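Local coordinates for protein putative trimethylamine methyltransferase (Rhizobium meliloti, PDB 4YYC) that probably transfers methyl groups, as a member of the trimethylamine methyltransferase family, and was crystallised with an unidentified ligand, at residues G477-R480 against I481-A485; E405-M408 against I409-Q413; N468-E471 against Q472-E476; W395-G398 against G399-S403; N486-A489 against R490-E494. All coordinates share one frame; numbering follows the deposited sequence.

Contact 1. Residues G477-R480 against I481-A485; sequences GEKR and IEQRA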
loop_
_atom_site.group_PDB
_atom_site.type_symbol
_atom_site.label_atom_id
_atom_site.label_comp_id
_atom_site.label_asym_id
_atom_site.label_seq_id
_atom_site.Cartn_x
_atom_site.Cartn_y
_atom_site.Cartn_z
ATOM N N GLY A 477 28.045 5.085 6.959
ATOM C CA GLY A 477 27.875 6.359 6.255
ATOM C C GLY A 477 26.490 6.975 6.307
ATOM O O GLY A 477 26.232 7.929 5.557
ATOM N N GLU A 478 25.642 6.507 7.209
ATOM C CA GLU A 478 24.332 7.120 7.366
ATOM C C GLU A 478 23.610 7.244 6.008
ATOM O O GLU A 478 23.043 8.279 5.683
ATOM C CB GLU A 478 24.426 8.468 8.046
ATOM C CG GLU A 478 25.034 8.376 9.455
ATOM C CD GLU A 478 25.197 9.726 10.118
ATOM O OE1 GLU A 478 24.189 10.385 10.413
ATOM O OE2 GLU A 478 26.318 10.107 10.368
ATOM N N LYS A 479 23.609 6.154 5.264
ATOM C CA LYS A 479 23.110 6.180 3.880
ATOM C C LYS A 479 21.600 6.047 3.765
ATOM O O LYS A 479 20.984 5.184 4.404
ATOM C CB LYS A 479 23.766 5.072 3.070
ATOM C CG LYS A 479 25.260 5.202 2.871
ATOM C CD LYS A 479 25.836 4.055 2.119
ATOM C CE LYS A 479 27.331 4.298 1.896
ATOM N NZ LYS A 479 27.964 3.221 1.124
ATOM N N ARG A 480 21.035 6.870 2.904
ATOM C CA ARG A 480 19.645 6.713 2.517
ATOM C C ARG A 480 19.564 5.622 1.438
ATOM O O ARG A 480 20.531 5.293 0.755
ATOM C CB ARG A 480 19.098 8.041 2.023
ATOM C CG ARG A 480 19.080 9.077 3.114
ATOM C CD ARG A 480 18.831 10.450 2.534
ATOM N NE ARG A 480 17.582 10.520 1.798
ATOM C CZ ARG A 480 16.387 10.770 2.332
ATOM N NH1 ARG A 480 15.333 10.801 1.551
ATOM N NH2 ARG A 480 16.244 10.989 3.626
ATOM N N ILE A 481 18.393 5.047 1.286
ATOM C CA ILE A 481 18.217 3.932 0.371
ATOM C C ILE A 481 18.617 4.288 -1.065
ATOM O O ILE A 481 19.158 3.428 -1.751
ATOM C CB ILE A 481 16.798 3.343 0.454
ATOM C CG1 ILE A 481 16.720 2.038 -0.368
ATOM C CG2 ILE A 481 15.727 4.363 0.014
ATOM C CD1 ILE A 481 15.438 1.256 -0.132
ATOM N N GLU A 482 18.395 5.517 -1.478
ATOM C CA GLU A 482 18.713 5.870 -2.869
ATOM C C GLU A 482 20.211 5.837 -3.130
ATOM O O GLU A 482 20.621 5.594 -4.266
ATOM C CB GLU A 482 18.060 7.159 -3.304
ATOM C CG GLU A 482 18.583 8.392 -2.618
ATOM C CD GLU A 482 17.740 8.759 -1.395
ATOM O OE1 GLU A 482 17.208 7.835 -0.757
ATOM O OE2 GLU A 482 17.668 9.955 -1.051
ATOM N N GLN A 483 21.036 6.035 -2.097
ATOM C CA GLN A 483 22.486 5.916 -2.234
ATOM C C GLN A 483 22.860 4.452 -2.466
ATOM O O GLN A 483 23.715 4.150 -3.320
ATOM C CB GLN A 483 23.216 6.491 -1.007
ATOM C CG GLN A 483 23.056 7.995 -0.798
ATOM C CD GLN A 483 23.600 8.425 0.552
ATOM O OE1 GLN A 483 22.875 8.570 1.526
ATOM N NE2 GLN A 483 24.909 8.597 0.612
ATOM N N ARG A 484 22.253 3.545 -1.693
ATOM C CA ARG A 484 22.478 2.129 -1.925
ATOM C C ARG A 484 21.934 1.692 -3.319
ATOM O O ARG A 484 22.526 0.827 -3.979
ATOM C CB ARG A 484 21.935 1.274 -0.772
ATOM C CG ARG A 484 22.582 1.544 0.590
ATOM C CD ARG A 484 22.169 0.510 1.643
ATOM N NE ARG A 484 20.741 0.624 1.946
ATOM C CZ ARG A 484 20.136 1.578 2.634
ATOM N NH1 ARG A 484 20.813 2.539 3.258
ATOM N NH2 ARG A 484 18.830 1.558 2.707
ATOM N N ALA A 485 20.819 2.279 -3.715
ATOM C CA ALA A 485 20.245 2.017 -5.070
ATOM C C ALA A 485 21.177 2.443 -6.173
ATOM O O ALA A 485 21.335 1.729 -7.172
ATOM C CB ALA A 485 18.917 2.692 -5.211
#

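Contact 2. Residues E405-M408 against I409-Q413; sequences EKFM and IDQDQ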
loop_
_atom_site.group_PDB
_atom_site.type_symbol
_atom_site.label_atom_id
_atom_site.label_comp_id
_atom_site.label_asym_id
_atom_site.label_seq_id
_atom_site.Cartn_x
_atom_site.Cartn_y
_atom_site.Cartn_z
ATOM N N GLU A 405 17.858 5.644 -9.766
ATOM C CA GLU A 405 17.751 5.254 -8.369
ATOM C C GLU A 405 16.322 4.786 -8.071
ATOM O O GLU A 405 16.109 3.763 -7.383
ATOM C CB GLU A 405 18.163 6.404 -7.418
ATOM C CG GLU A 405 19.677 6.617 -7.437
ATOM C CD GLU A 405 20.116 7.878 -6.727
ATOM O OE1 GLU A 405 19.268 8.599 -6.201
ATOM O OE2 GLU A 405 21.351 8.178 -6.717
ATOM N N LYS A 406 15.353 5.565 -8.542
ATOM C CA LYS A 406 13.968 5.193 -8.342
ATOM C C LYS A 406 13.643 3.832 -8.978
ATOM O O LYS A 406 12.926 3.025 -8.393
ATOM C CB LYS A 406 13.069 6.266 -8.890
ATOM C CG LYS A 406 11.579 5.989 -8.883
ATOM C CD LYS A 406 11.022 6.024 -7.539
ATOM C CE LYS A 406 9.483 6.321 -7.406
ATOM N NZ LYS A 406 8.664 5.657 -8.497
ATOM N N PHE A 407 14.174 3.568 -10.158
ATOM C CA PHE A 407 13.961 2.283 -10.784
ATOM C C PHE A 407 14.402 1.144 -9.869
ATOM O O PHE A 407 13.705 0.152 -9.711
ATOM C CB PHE A 407 14.732 2.218 -12.118
ATOM C CG PHE A 407 14.517 0.942 -12.853
ATOM C CD1 PHE A 407 15.257 -0.220 -12.534
ATOM C CD2 PHE A 407 13.572 0.881 -13.871
ATOM C CE1 PHE A 407 15.032 -1.408 -13.219
ATOM C CE2 PHE A 407 13.390 -0.324 -14.581
ATOM C CZ PHE A 407 14.092 -1.446 -14.233
HETATM N N MSE A 408 15.578 1.290 -9.256
HETATM C CA MSE A 408 16.105 0.217 -8.380
HETATM C C MSE A 408 15.254 0.009 -7.153
HETATM O O MSE A 408 15.003 -1.128 -6.733
HETATM C CB MSE A 408 17.556 0.514 -8.001
HETATM C CG MSE A 408 18.507 0.616 -9.198
HETATM SE SE MSE A 408 18.564 -1.031 -10.247
HETATM C CE MSE A 408 19.239 -2.187 -8.830
ATOM N N ILE A 409 14.783 1.101 -6.571
ATOM C CA ILE A 409 13.937 1.009 -5.360
ATOM C C ILE A 409 12.596 0.356 -5.723
ATOM O O ILE A 409 12.108 -0.564 -5.041
ATOM C CB ILE A 409 13.684 2.406 -4.748
ATOM C CG1 ILE A 409 15.001 3.009 -4.243
ATOM C CG2 ILE A 409 12.591 2.355 -3.645
ATOM C CD1 ILE A 409 14.899 4.502 -3.956
ATOM N N ASP A 410 12.033 0.781 -6.848
ATOM C CA ASP A 410 10.743 0.262 -7.264
ATOM C C ASP A 410 10.827 -1.220 -7.641
ATOM O O ASP A 410 9.923 -2.002 -7.314
ATOM C CB ASP A 410 10.199 1.015 -8.488
ATOM C CG ASP A 410 9.825 2.459 -8.226
ATOM O OD1 ASP A 410 9.477 2.802 -7.076
ATOM O OD2 ASP A 410 9.750 3.261 -9.240
ATOM N N GLN A 411 11.850 -1.609 -8.370
ATOM C CA GLN A 411 11.931 -3.015 -8.785
ATOM C C GLN A 411 12.036 -3.978 -7.604
ATOM O O GLN A 411 11.591 -5.140 -7.686
ATOM C CB GLN A 411 13.007 -3.252 -9.871
ATOM C CG GLN A 411 14.427 -3.073 -9.454
ATOM C CD GLN A 411 15.013 -4.228 -8.699
ATOM O OE1 GLN A 411 14.830 -5.383 -9.060
ATOM N NE2 GLN A 411 15.707 -3.933 -7.616
ATOM N N ASP A 412 12.641 -3.499 -6.529
ATOM C CA ASP A 412 12.698 -4.249 -5.281
ATOM C C ASP A 412 11.281 -4.470 -4.727
ATOM O O ASP A 412 10.894 -5.608 -4.371
ATOM C CB ASP A 412 13.624 -3.503 -4.321
ATOM C CG ASP A 412 13.800 -4.179 -3.018
ATOM O OD1 ASP A 412 13.756 -5.440 -2.959
ATOM O OD2 ASP A 412 14.008 -3.445 -2.014
ATOM N N GLN A 413 10.473 -3.416 -4.749
ATOM C CA GLN A 413 9.081 -3.527 -4.376
ATOM C C GLN A 413 8.358 -4.516 -5.265
ATOM O O GLN A 413 7.487 -5.283 -4.803
ATOM C CB GLN A 413 8.383 -2.152 -4.336
ATOM C CG GLN A 413 8.947 -1.229 -3.277
ATOM C CD GLN A 413 8.721 -1.765 -1.853
ATOM O OE1 GLN A 413 7.589 -2.101 -1.486
ATOM N NE2 GLN A 413 9.783 -1.873 -1.083
#

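Contact 3. Residues N468-E471 against Q472-E476; sequences NSFE and QWEIE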
loop_
_atom_site.group_PDB
_atom_site.type_symbol
_atom_site.label_atom_id
_atom_site.label_comp_id
_atom_site.label_asym_id
_atom_site.label_seq_id
_atom_site.Cartn_x
_atom_site.Cartn_y
_atom_site.Cartn_z
ATOM N N ASN A 468 19.985 -2.996 9.610
ATOM C CA ASN A 468 21.007 -3.055 10.639
ATOM C C ASN A 468 20.747 -2.107 11.797
ATOM O O ASN A 468 19.890 -1.223 11.723
ATOM C CB ASN A 468 22.358 -2.777 10.003
ATOM C CG ASN A 468 22.776 -3.881 9.056
ATOM O OD1 ASN A 468 22.418 -5.060 9.251
ATOM N ND2 ASN A 468 23.517 -3.527 8.037
ATOM N N SER A 469 21.490 -2.279 12.878
ATOM C CA SER A 469 21.404 -1.320 13.992
ATOM C C SER A 469 21.761 0.072 13.562
ATOM O O SER A 469 22.487 0.255 12.583
ATOM C CB SER A 469 22.384 -1.713 15.113
ATOM O OG SER A 469 23.745 -1.617 14.669
ATOM N N PHE A 470 21.292 1.067 14.301
ATOM C CA PHE A 470 21.738 2.458 14.123
ATOM C C PHE A 470 23.258 2.546 14.075
ATOM O O PHE A 470 23.841 3.199 13.218
ATOM C CB PHE A 470 21.189 3.387 15.238
ATOM C CG PHE A 470 21.835 4.716 15.263
ATOM C CD1 PHE A 470 21.573 5.651 14.295
ATOM C CD2 PHE A 470 22.767 5.011 16.228
ATOM C CE1 PHE A 470 22.207 6.879 14.300
ATOM C CE2 PHE A 470 23.398 6.231 16.248
ATOM C CZ PHE A 470 23.127 7.154 15.279
ATOM N N GLU A 471 23.922 1.864 15.004
ATOM C CA GLU A 471 25.368 1.955 15.120
ATOM C C GLU A 471 26.051 1.454 13.865
ATOM O O GLU A 471 26.976 2.088 13.391
ATOM C CB GLU A 471 25.870 1.225 16.354
ATOM C CG GLU A 471 25.521 1.898 17.678
ATOM C CD GLU A 471 24.070 1.775 18.116
ATOM O OE1 GLU A 471 23.321 0.849 17.659
ATOM O OE2 GLU A 471 23.751 2.671 18.968
ATOM N N GLN A 472 25.626 0.334 13.321
ATOM C CA GLN A 472 26.213 -0.156 12.105
ATOM C C GLN A 472 25.935 0.755 10.916
ATOM O O GLN A 472 26.794 1.065 10.123
ATOM C CB GLN A 472 25.761 -1.581 11.807
ATOM C CG GLN A 472 26.388 -2.111 10.516
ATOM C CD GLN A 472 26.145 -3.581 10.238
ATOM O OE1 GLN A 472 25.530 -4.288 11.028
ATOM N NE2 GLN A 472 26.637 -4.044 9.098
ATOM N N TRP A 473 24.704 1.236 10.829
ATOM C CA TRP A 473 24.305 2.106 9.723
ATOM C C TRP A 473 25.079 3.440 9.755
ATOM O O TRP A 473 25.476 3.963 8.713
ATOM C CB TRP A 473 22.789 2.304 9.777
ATOM C CG TRP A 473 22.205 3.370 8.882
ATOM C CD1 TRP A 473 21.765 3.225 7.600
ATOM C CD2 TRP A 473 21.963 4.734 9.245
ATOM N NE1 TRP A 473 21.224 4.435 7.157
ATOM C CE2 TRP A 473 21.356 5.367 8.146
ATOM C CE3 TRP A 473 22.155 5.462 10.406
ATOM C CZ2 TRP A 473 21.008 6.728 8.161
ATOM C CZ3 TRP A 473 21.788 6.808 10.426
ATOM C CH2 TRP A 473 21.216 7.418 9.313
ATOM N N GLU A 474 25.364 3.940 10.948
ATOM C CA GLU A 474 26.163 5.175 11.119
ATOM C C GLU A 474 27.603 4.904 10.687
ATOM O O GLU A 474 28.191 5.726 9.962
ATOM C CB GLU A 474 26.072 5.663 12.572
ATOM C CG GLU A 474 26.820 6.952 12.842
ATOM C CD GLU A 474 26.842 7.347 14.320
ATOM O OE1 GLU A 474 26.925 6.502 15.235
ATOM O OE2 GLU A 474 26.824 8.566 14.563
ATOM N N ILE A 475 28.177 3.757 11.087
ATOM C CA ILE A 475 29.528 3.331 10.625
ATOM C C ILE A 475 29.626 3.242 9.094
ATOM O O ILE A 475 30.634 3.626 8.483
ATOM C CB ILE A 475 29.903 1.970 11.266
ATOM C CG1 ILE A 475 30.218 2.185 12.737
ATOM C CG2 ILE A 475 31.064 1.261 10.577
ATOM C CD1 ILE A 475 30.207 0.914 13.555
ATOM N N GLU A 476 28.536 2.793 8.494
ATOM C CA GLU A 476 28.459 2.643 7.053
ATOM C C GLU A 476 27.984 3.909 6.341
ATOM O O GLU A 476 27.490 3.797 5.213
ATOM C CB GLU A 476 27.603 1.454 6.711
ATOM C CG GLU A 476 28.199 0.171 7.257
ATOM C CD GLU A 476 27.501 -1.123 6.917
ATOM O OE1 GLU A 476 26.428 -1.133 6.304
ATOM O OE2 GLU A 476 28.065 -2.161 7.309
HETATM O O HOH W 1 24.184 -0.736 7.849
HETATM O O HOH W 2 23.449 -4.329 13.003
#

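Contact 4. Residues W395-G398 against G399-S403; sequences WLEG and GLVSS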
loop_
_atom_site.group_PDB
_atom_site.type_symbol
_atom_site.label_atom_id
_atom_site.label_comp_id
_atom_site.label_asym_id
_atom_site.label_seq_id
_atom_site.Cartn_x
_atom_site.Cartn_y
_atom_site.Cartn_z
ATOM N N TRP A 395 9.484 5.708 -12.712
ATOM C CA TRP A 395 8.806 6.999 -12.873
ATOM C C TRP A 395 9.067 7.950 -11.714
ATOM O O TRP A 395 8.875 7.592 -10.534
ATOM C CB TRP A 395 7.313 6.713 -12.964
ATOM C CG TRP A 395 6.328 7.812 -12.939
ATOM C CD1 TRP A 395 6.061 8.694 -11.921
ATOM C CD2 TRP A 395 5.358 8.097 -13.958
ATOM N NE1 TRP A 395 4.951 9.468 -12.235
ATOM C CE2 TRP A 395 4.518 9.128 -13.478
ATOM C CE3 TRP A 395 5.125 7.591 -15.250
ATOM C CZ2 TRP A 395 3.488 9.645 -14.238
ATOM C CZ3 TRP A 395 4.104 8.104 -15.966
ATOM C CH2 TRP A 395 3.317 9.130 -15.476
ATOM N N LEU A 396 9.385 9.191 -12.050
ATOM C CA LEU A 396 9.509 10.241 -11.083
ATOM C C LEU A 396 8.962 11.518 -11.722
ATOM O O LEU A 396 8.815 11.629 -12.955
ATOM C CB LEU A 396 11.025 10.370 -10.709
ATOM C CG LEU A 396 11.399 11.093 -9.442
ATOM C CD1 LEU A 396 10.780 10.457 -8.206
ATOM C CD2 LEU A 396 12.913 11.073 -9.306
ATOM N N GLU A 397 8.655 12.501 -10.892
ATOM C CA GLU A 397 8.350 13.836 -11.316
ATOM C C GLU A 397 7.162 13.828 -12.270
ATOM O O GLU A 397 7.159 14.473 -13.312
ATOM C CB GLU A 397 9.608 14.533 -11.911
ATOM C CG GLU A 397 9.496 16.028 -11.892
ATOM C CD GLU A 397 10.612 16.690 -12.654
ATOM O OE1 GLU A 397 11.809 16.535 -12.269
ATOM O OE2 GLU A 397 10.324 17.327 -13.679
ATOM N N GLY A 398 6.126 13.069 -11.929
ATOM C CA GLY A 398 4.905 13.123 -12.665
ATOM C C GLY A 398 5.005 12.610 -14.078
ATOM O O GLY A 398 4.135 12.922 -14.928
ATOM N N GLY A 399 6.018 11.797 -14.358
ATOM C CA GLY A 399 6.183 11.235 -15.686
ATOM C C GLY A 399 7.202 11.942 -16.536
ATOM O O GLY A 399 7.439 11.525 -17.657
ATOM N N LEU A 400 7.810 13.017 -16.038
ATOM C CA LEU A 400 8.826 13.736 -16.799
ATOM C C LEU A 400 10.185 13.147 -16.677
ATOM O O LEU A 400 11.063 13.452 -17.496
ATOM C CB LEU A 400 8.885 15.216 -16.382
ATOM C CG LEU A 400 7.768 16.098 -16.853
ATOM C CD1 LEU A 400 7.869 17.475 -16.235
ATOM C CD2 LEU A 400 7.781 16.211 -18.371
ATOM N N VAL A 401 10.398 12.316 -15.643
ATOM C CA VAL A 401 11.718 11.757 -15.375
ATOM C C VAL A 401 11.721 10.243 -15.258
ATOM O O VAL A 401 10.861 9.684 -14.577
ATOM C CB VAL A 401 12.272 12.376 -14.066
ATOM C CG1 VAL A 401 13.513 11.668 -13.569
ATOM C CG2 VAL A 401 12.557 13.861 -14.294
ATOM N N SER A 402 12.709 9.605 -15.902
ATOM C CA SER A 402 13.107 8.201 -15.652
ATOM C C SER A 402 14.308 8.264 -14.749
ATOM O O SER A 402 15.335 8.865 -15.109
ATOM C CB SER A 402 13.447 7.445 -16.941
ATOM O OG SER A 402 12.249 7.307 -17.701
ATOM N N SER A 403 14.167 7.753 -13.522
ATOM C CA SER A 403 15.237 7.823 -12.499
ATOM C C SER A 403 15.902 6.484 -12.280
ATOM O O SER A 403 15.230 5.512 -12.007
ATOM C CB SER A 403 14.650 8.328 -11.203
ATOM O OG SER A 403 15.524 8.103 -10.110
#

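Contact 5. Residues N486-A489 against R490-E494; sequences NALA and RSWLE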
loop_
_atom_site.group_PDB
_atom_site.type_symbol
_atom_site.label_atom_id
_atom_site.label_comp_id
_atom_site.label_asym_id
_atom_site.label_seq_id
_atom_site.Cartn_x
_atom_site.Cartn_y
_atom_site.Cartn_z
ATOM N N ASN A 486 21.798 3.597 -6.000
ATOM C CA ASN A 486 22.810 4.089 -6.944
ATOM C C ASN A 486 23.947 3.056 -7.113
ATOM O O ASN A 486 24.311 2.649 -8.254
ATOM C CB ASN A 486 23.350 5.423 -6.455
ATOM C CG ASN A 486 24.224 6.109 -7.483
ATOM O OD1 ASN A 486 25.343 5.657 -7.753
ATOM N ND2 ASN A 486 23.748 7.205 -8.014
ATOM N N ALA A 487 24.481 2.583 -5.987
ATOM C CA ALA A 487 25.570 1.630 -6.019
ATOM C C ALA A 487 25.175 0.314 -6.671
ATOM O O ALA A 487 25.942 -0.254 -7.457
ATOM C CB ALA A 487 26.084 1.359 -4.627
ATOM N N LEU A 488 23.940 -0.110 -6.412
ATOM C CA LEU A 488 23.462 -1.358 -6.932
ATOM C C LEU A 488 23.262 -1.258 -8.463
ATOM O O LEU A 488 23.625 -2.194 -9.198
ATOM C CB LEU A 488 22.183 -1.814 -6.232
ATOM C CG LEU A 488 21.848 -3.274 -6.542
ATOM C CD1 LEU A 488 22.928 -4.252 -6.110
ATOM C CD2 LEU A 488 20.536 -3.618 -5.895
ATOM N N ALA A 489 22.687 -0.150 -8.922
ATOM C CA ALA A 489 22.526 0.084 -10.371
ATOM C C ALA A 489 23.899 0.044 -11.050
ATOM O O ALA A 489 24.039 -0.568 -12.112
ATOM C CB ALA A 489 21.865 1.407 -10.651
ATOM N N ARG A 490 24.871 0.705 -10.437
ATOM C CA ARG A 490 26.234 0.725 -11.042
ATOM C C ARG A 490 26.816 -0.695 -11.132
ATOM O O ARG A 490 27.425 -1.074 -12.143
ATOM C CB ARG A 490 27.145 1.651 -10.248
ATOM C CG ARG A 490 26.814 3.126 -10.426
ATOM C CD ARG A 490 27.720 3.981 -9.593
ATOM N NE ARG A 490 27.437 5.407 -9.662
ATOM C CZ ARG A 490 27.925 6.265 -10.549
ATOM N NH1 ARG A 490 28.731 5.877 -11.540
ATOM N NH2 ARG A 490 27.637 7.557 -10.443
ATOM N N SER A 491 26.616 -1.471 -10.078
ATOM C CA SER A 491 27.097 -2.811 -9.999
ATOM C C SER A 491 26.428 -3.693 -11.040
ATOM O O SER A 491 27.098 -4.454 -11.744
ATOM C CB SER A 491 26.861 -3.395 -8.613
ATOM O OG SER A 491 27.507 -4.654 -8.547
ATOM N N TRP A 492 25.103 -3.581 -11.136
ATOM C CA TRP A 492 24.374 -4.347 -12.140
ATOM C C TRP A 492 24.858 -4.019 -13.554
ATOM O O TRP A 492 25.064 -4.928 -14.381
ATOM C CB TRP A 492 22.877 -4.101 -12.046
ATOM C CG TRP A 492 22.159 -4.796 -10.954
ATOM C CD1 TRP A 492 22.677 -5.373 -9.834
ATOM C CD2 TRP A 492 20.738 -4.940 -10.861
ATOM N NE1 TRP A 492 21.647 -5.853 -9.032
ATOM C CE2 TRP A 492 20.456 -5.614 -9.662
ATOM C CE3 TRP A 492 19.668 -4.578 -11.701
ATOM C CZ2 TRP A 492 19.148 -5.934 -9.277
ATOM C CZ3 TRP A 492 18.388 -4.877 -11.306
ATOM C CH2 TRP A 492 18.146 -5.556 -10.114
ATOM N N LEU A 493 25.065 -2.741 -13.832
ATOM C CA LEU A 493 25.448 -2.342 -15.194
ATOM C C LEU A 493 26.871 -2.806 -15.515
ATOM O O LEU A 493 27.154 -3.183 -16.667
ATOM C CB LEU A 493 25.305 -0.852 -15.373
ATOM C CG LEU A 493 23.867 -0.357 -15.496
ATOM C CD1 LEU A 493 23.859 1.156 -15.412
ATOM C CD2 LEU A 493 23.198 -0.827 -16.791
ATOM N N GLU A 494 27.730 -2.840 -14.507
ATOM C CA GLU A 494 29.083 -3.400 -14.680
ATOM C C GLU A 494 29.091 -4.884 -14.975
ATOM O O GLU A 494 29.924 -5.336 -15.763
ATOM C CB GLU A 494 29.968 -3.106 -13.459
ATOM C CG GLU A 494 30.391 -1.668 -13.454
HETATM O O HOH W 3 27.256 8.213 -7.535
#

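Contact 1. Residues G477-R480 against I481-A485
R480, the N-cap of helix 481-495, offers its carbonyl O to Q483 N at 3.0 Å and, more weakly, to R484 N, which turns the extended chain of K479 and R480 into the first helical turn. In the reverse direction R480 N donates to Q483 OE1 at 2.9 Å, lying above the plane of that amide carbonyl. The N3 glutamine thus accepts from the N-cap amide; the return bond of a capping box is lacking, since arginine has no side-chain acceptor. R480 and Q483 each have a second conformer, so their side-chain bonds hold for one of two arrangements. E482 has its CG between backbone N and carbonyl carbon (chi1 68°), and a bend at the next bond folds the carboxylate back beside R480. There R480 NE forms a nearly straight salt bridge to E482 OE2 at 2.9 Å, in the guanidinium plane, with the carboxylate turned 86° against it. R484 NH1 makes a weak bond to K479 O at 2.9 Å, while L464 O takes R484 NE and fixes the group more firmly. D367 of the second subunit accepts from I481 N. Since E482 OE2 also meets R480 NH2 of the second subunit, and the pairing is reciprocal, the carboxylates probably offset the like charge of two arginines that approach each other across the dimer interface.

Contact 2. Residues E405-M408 against I409-Q413
K406 sends CG away from its own backbone N (chi1 175°), then bends at chi2 and again at chi4, which curls NZ round to D410 one turn later. NZ meets OD2 of D410 at 2.7 Å on its syn lone pair, a salt bridge in which lysine supplies both the reach and the charge for a buried aspartate. W395 O and S374 OG also take bonds from K406 NZ, and G394 N donates to D410 OD2. With a methionine in place of K406, D410 would probably be left buried without its positive mate and W395 O without this donor. Q411 is folded differently: chi1 of 68° and a further bend at chi2 bring NE2 back to M408 O at 3.0 Å, in the carbonyl plane and on a lone pair. That oxygen's backbone bond from D412 N is weak (3.4 Å). M408, modelled as selenomethionine, runs alongside Q411. F407 CE1 touches Q411 CG at 4.2 Å, and its ring packs on F164 and L167 of helix 158-170. The lysine-aspartate pair is an i to i+4 helix salt bridge, here in a buried helix packed against helices 158-170 and 481-495.

Contact 3. Residues N468-E471 against Q472-E476
Q472 CB lies 3.5 Å from S469 OG, and from there the chain runs out fully extended past N468 to E476, with CG opposite the backbone N (chi1 -180°) and 4.0 Å from N468 ND2. CD then rests 3.4 Å from the same ND2, because the two amides are stacked with planes 7° apart. OE1 receives a bond from a water that in turn accepts from S469 N. NE2 ends the reach with a straight bond to E476 OE2 at 3.0 Å, coming from above the carboxylate plane. The short helix 470-475 is thus spanned from its N-cap, S469, whose OG accepts from Q472 N at 3.0 Å, to E476, the first residue beyond the helical backbone. A second water joins N468 ND2 to E476 OE1. Shortened to an alanine, Q472 would probably leave E476 OE2 without this donor, the water on S469 N without its acceptor, and the N468 amide freer to turn. Farther round, F470 CE1 touches W473 CZ3 at 3.9 Å, at the edge of the indole, while E474 CB lies over one face of the phenyl ring. R153 of the second subunit makes a cation-pi contact with F470.

Contact 4. Residues W395-G398 against G399-S403
W395 lays one face of its indole over G399, whose CA sits 3.4 Å from the centroid of the six-membered ring and only 9° off its normal, a CH-pi contact. G399 N is over the same face, nearer the rim, 3.2 Å from W395 CE2. At the indole's edge NE1 donates to C361 O; H391 and W395 pack edge-to-face. Glycine fits here: a CB on G399 would run into W395 CH2 and, at positive phi, G398 O. L396 O is gripped from opposite faces of its plane by V401 N (3.2 Å) and G399 N (3.1 Å), while L400 N bonds to E397 O, giving two overlapping type I' beta turns, whose positive phi suits glycine. L396 N closes the strand pair on V401 O at 3.0 Å. L396 CB meets V401 CG1 at 4.0 Å and L396 CD2 touches S403 CB. E397, its chain extended, sets OE1 3.4 Å from V401 CG2 and pairs OE2 with R153. The whole is an antiparallel beta hairpin at the edge of a mixed sheet, with strand 145-147 next to strand 401-403, and its W395 side chain lies about 5 Å from the bound unidentified ligand.

Contact 5. Residues N486-A489 against R490-E494
N486-A489 and R490-E494 are successive turns of helix 481-495, joined by regular i to i+4 bonds: R490 N to N486 O at 3.0 Å, S491 N to A487 O, W492 N to L488 O at 2.8 Å, and L493 N to A489 O. One side-chain bond reinforces the first of these. R490 NE donates to N486 OD1 at 2.8 Å, in the plane of the amide carbonyl and close to the guanidinium plane. The arginine reaches it by running straight from CG to NE, while N486 sets its amide opposite the backbone N (chi1 -170°); the two flat groups end 34° apart. A water then closes a ring, donating to N486 OD1 and accepting from R490 NH2. Asparagine suits this place because its ND2 serves other partners, E405 OE2 and L149 O, as OD1 takes the arginine, whose NH2 also makes a salt bridge to D150. On another side L488 CD1 packs against W492 CD1 at 3.9 Å, and W492 CD1 lies 3.4 Å from L488 O. A methyl at A489 is small enough to pack beside L149 and M408. The helix packs against two others: L488, A489 and W492 lean on M408 of helix 404-420, while W492 reaches M170 and L493 packs on N163, K166 and L167 of helix 158-170.

How the contacts relate
Along the chain the order is contact 4, contact 2, contact 3, contact 1, contact 5. The hairpin of contact 4 runs directly into helix 404-420 of contact 2, and their centres lie 13 Å apart. Contact 1 joins the loop 477-480 to the start of helix 481-495, and contact 5 continues that helix; it packs on helix 404-420, where A485 rests on I409. Contact 3, on short helix 470-475, lies farthest out, 31 Å from contact 4 between centres, and is tied to contact 1 by W473 NE1 and K479 O. Contact 4 lies beside the ligand, and contacts 1 to 4 all meet the second subunit, whereas contact 5 does not.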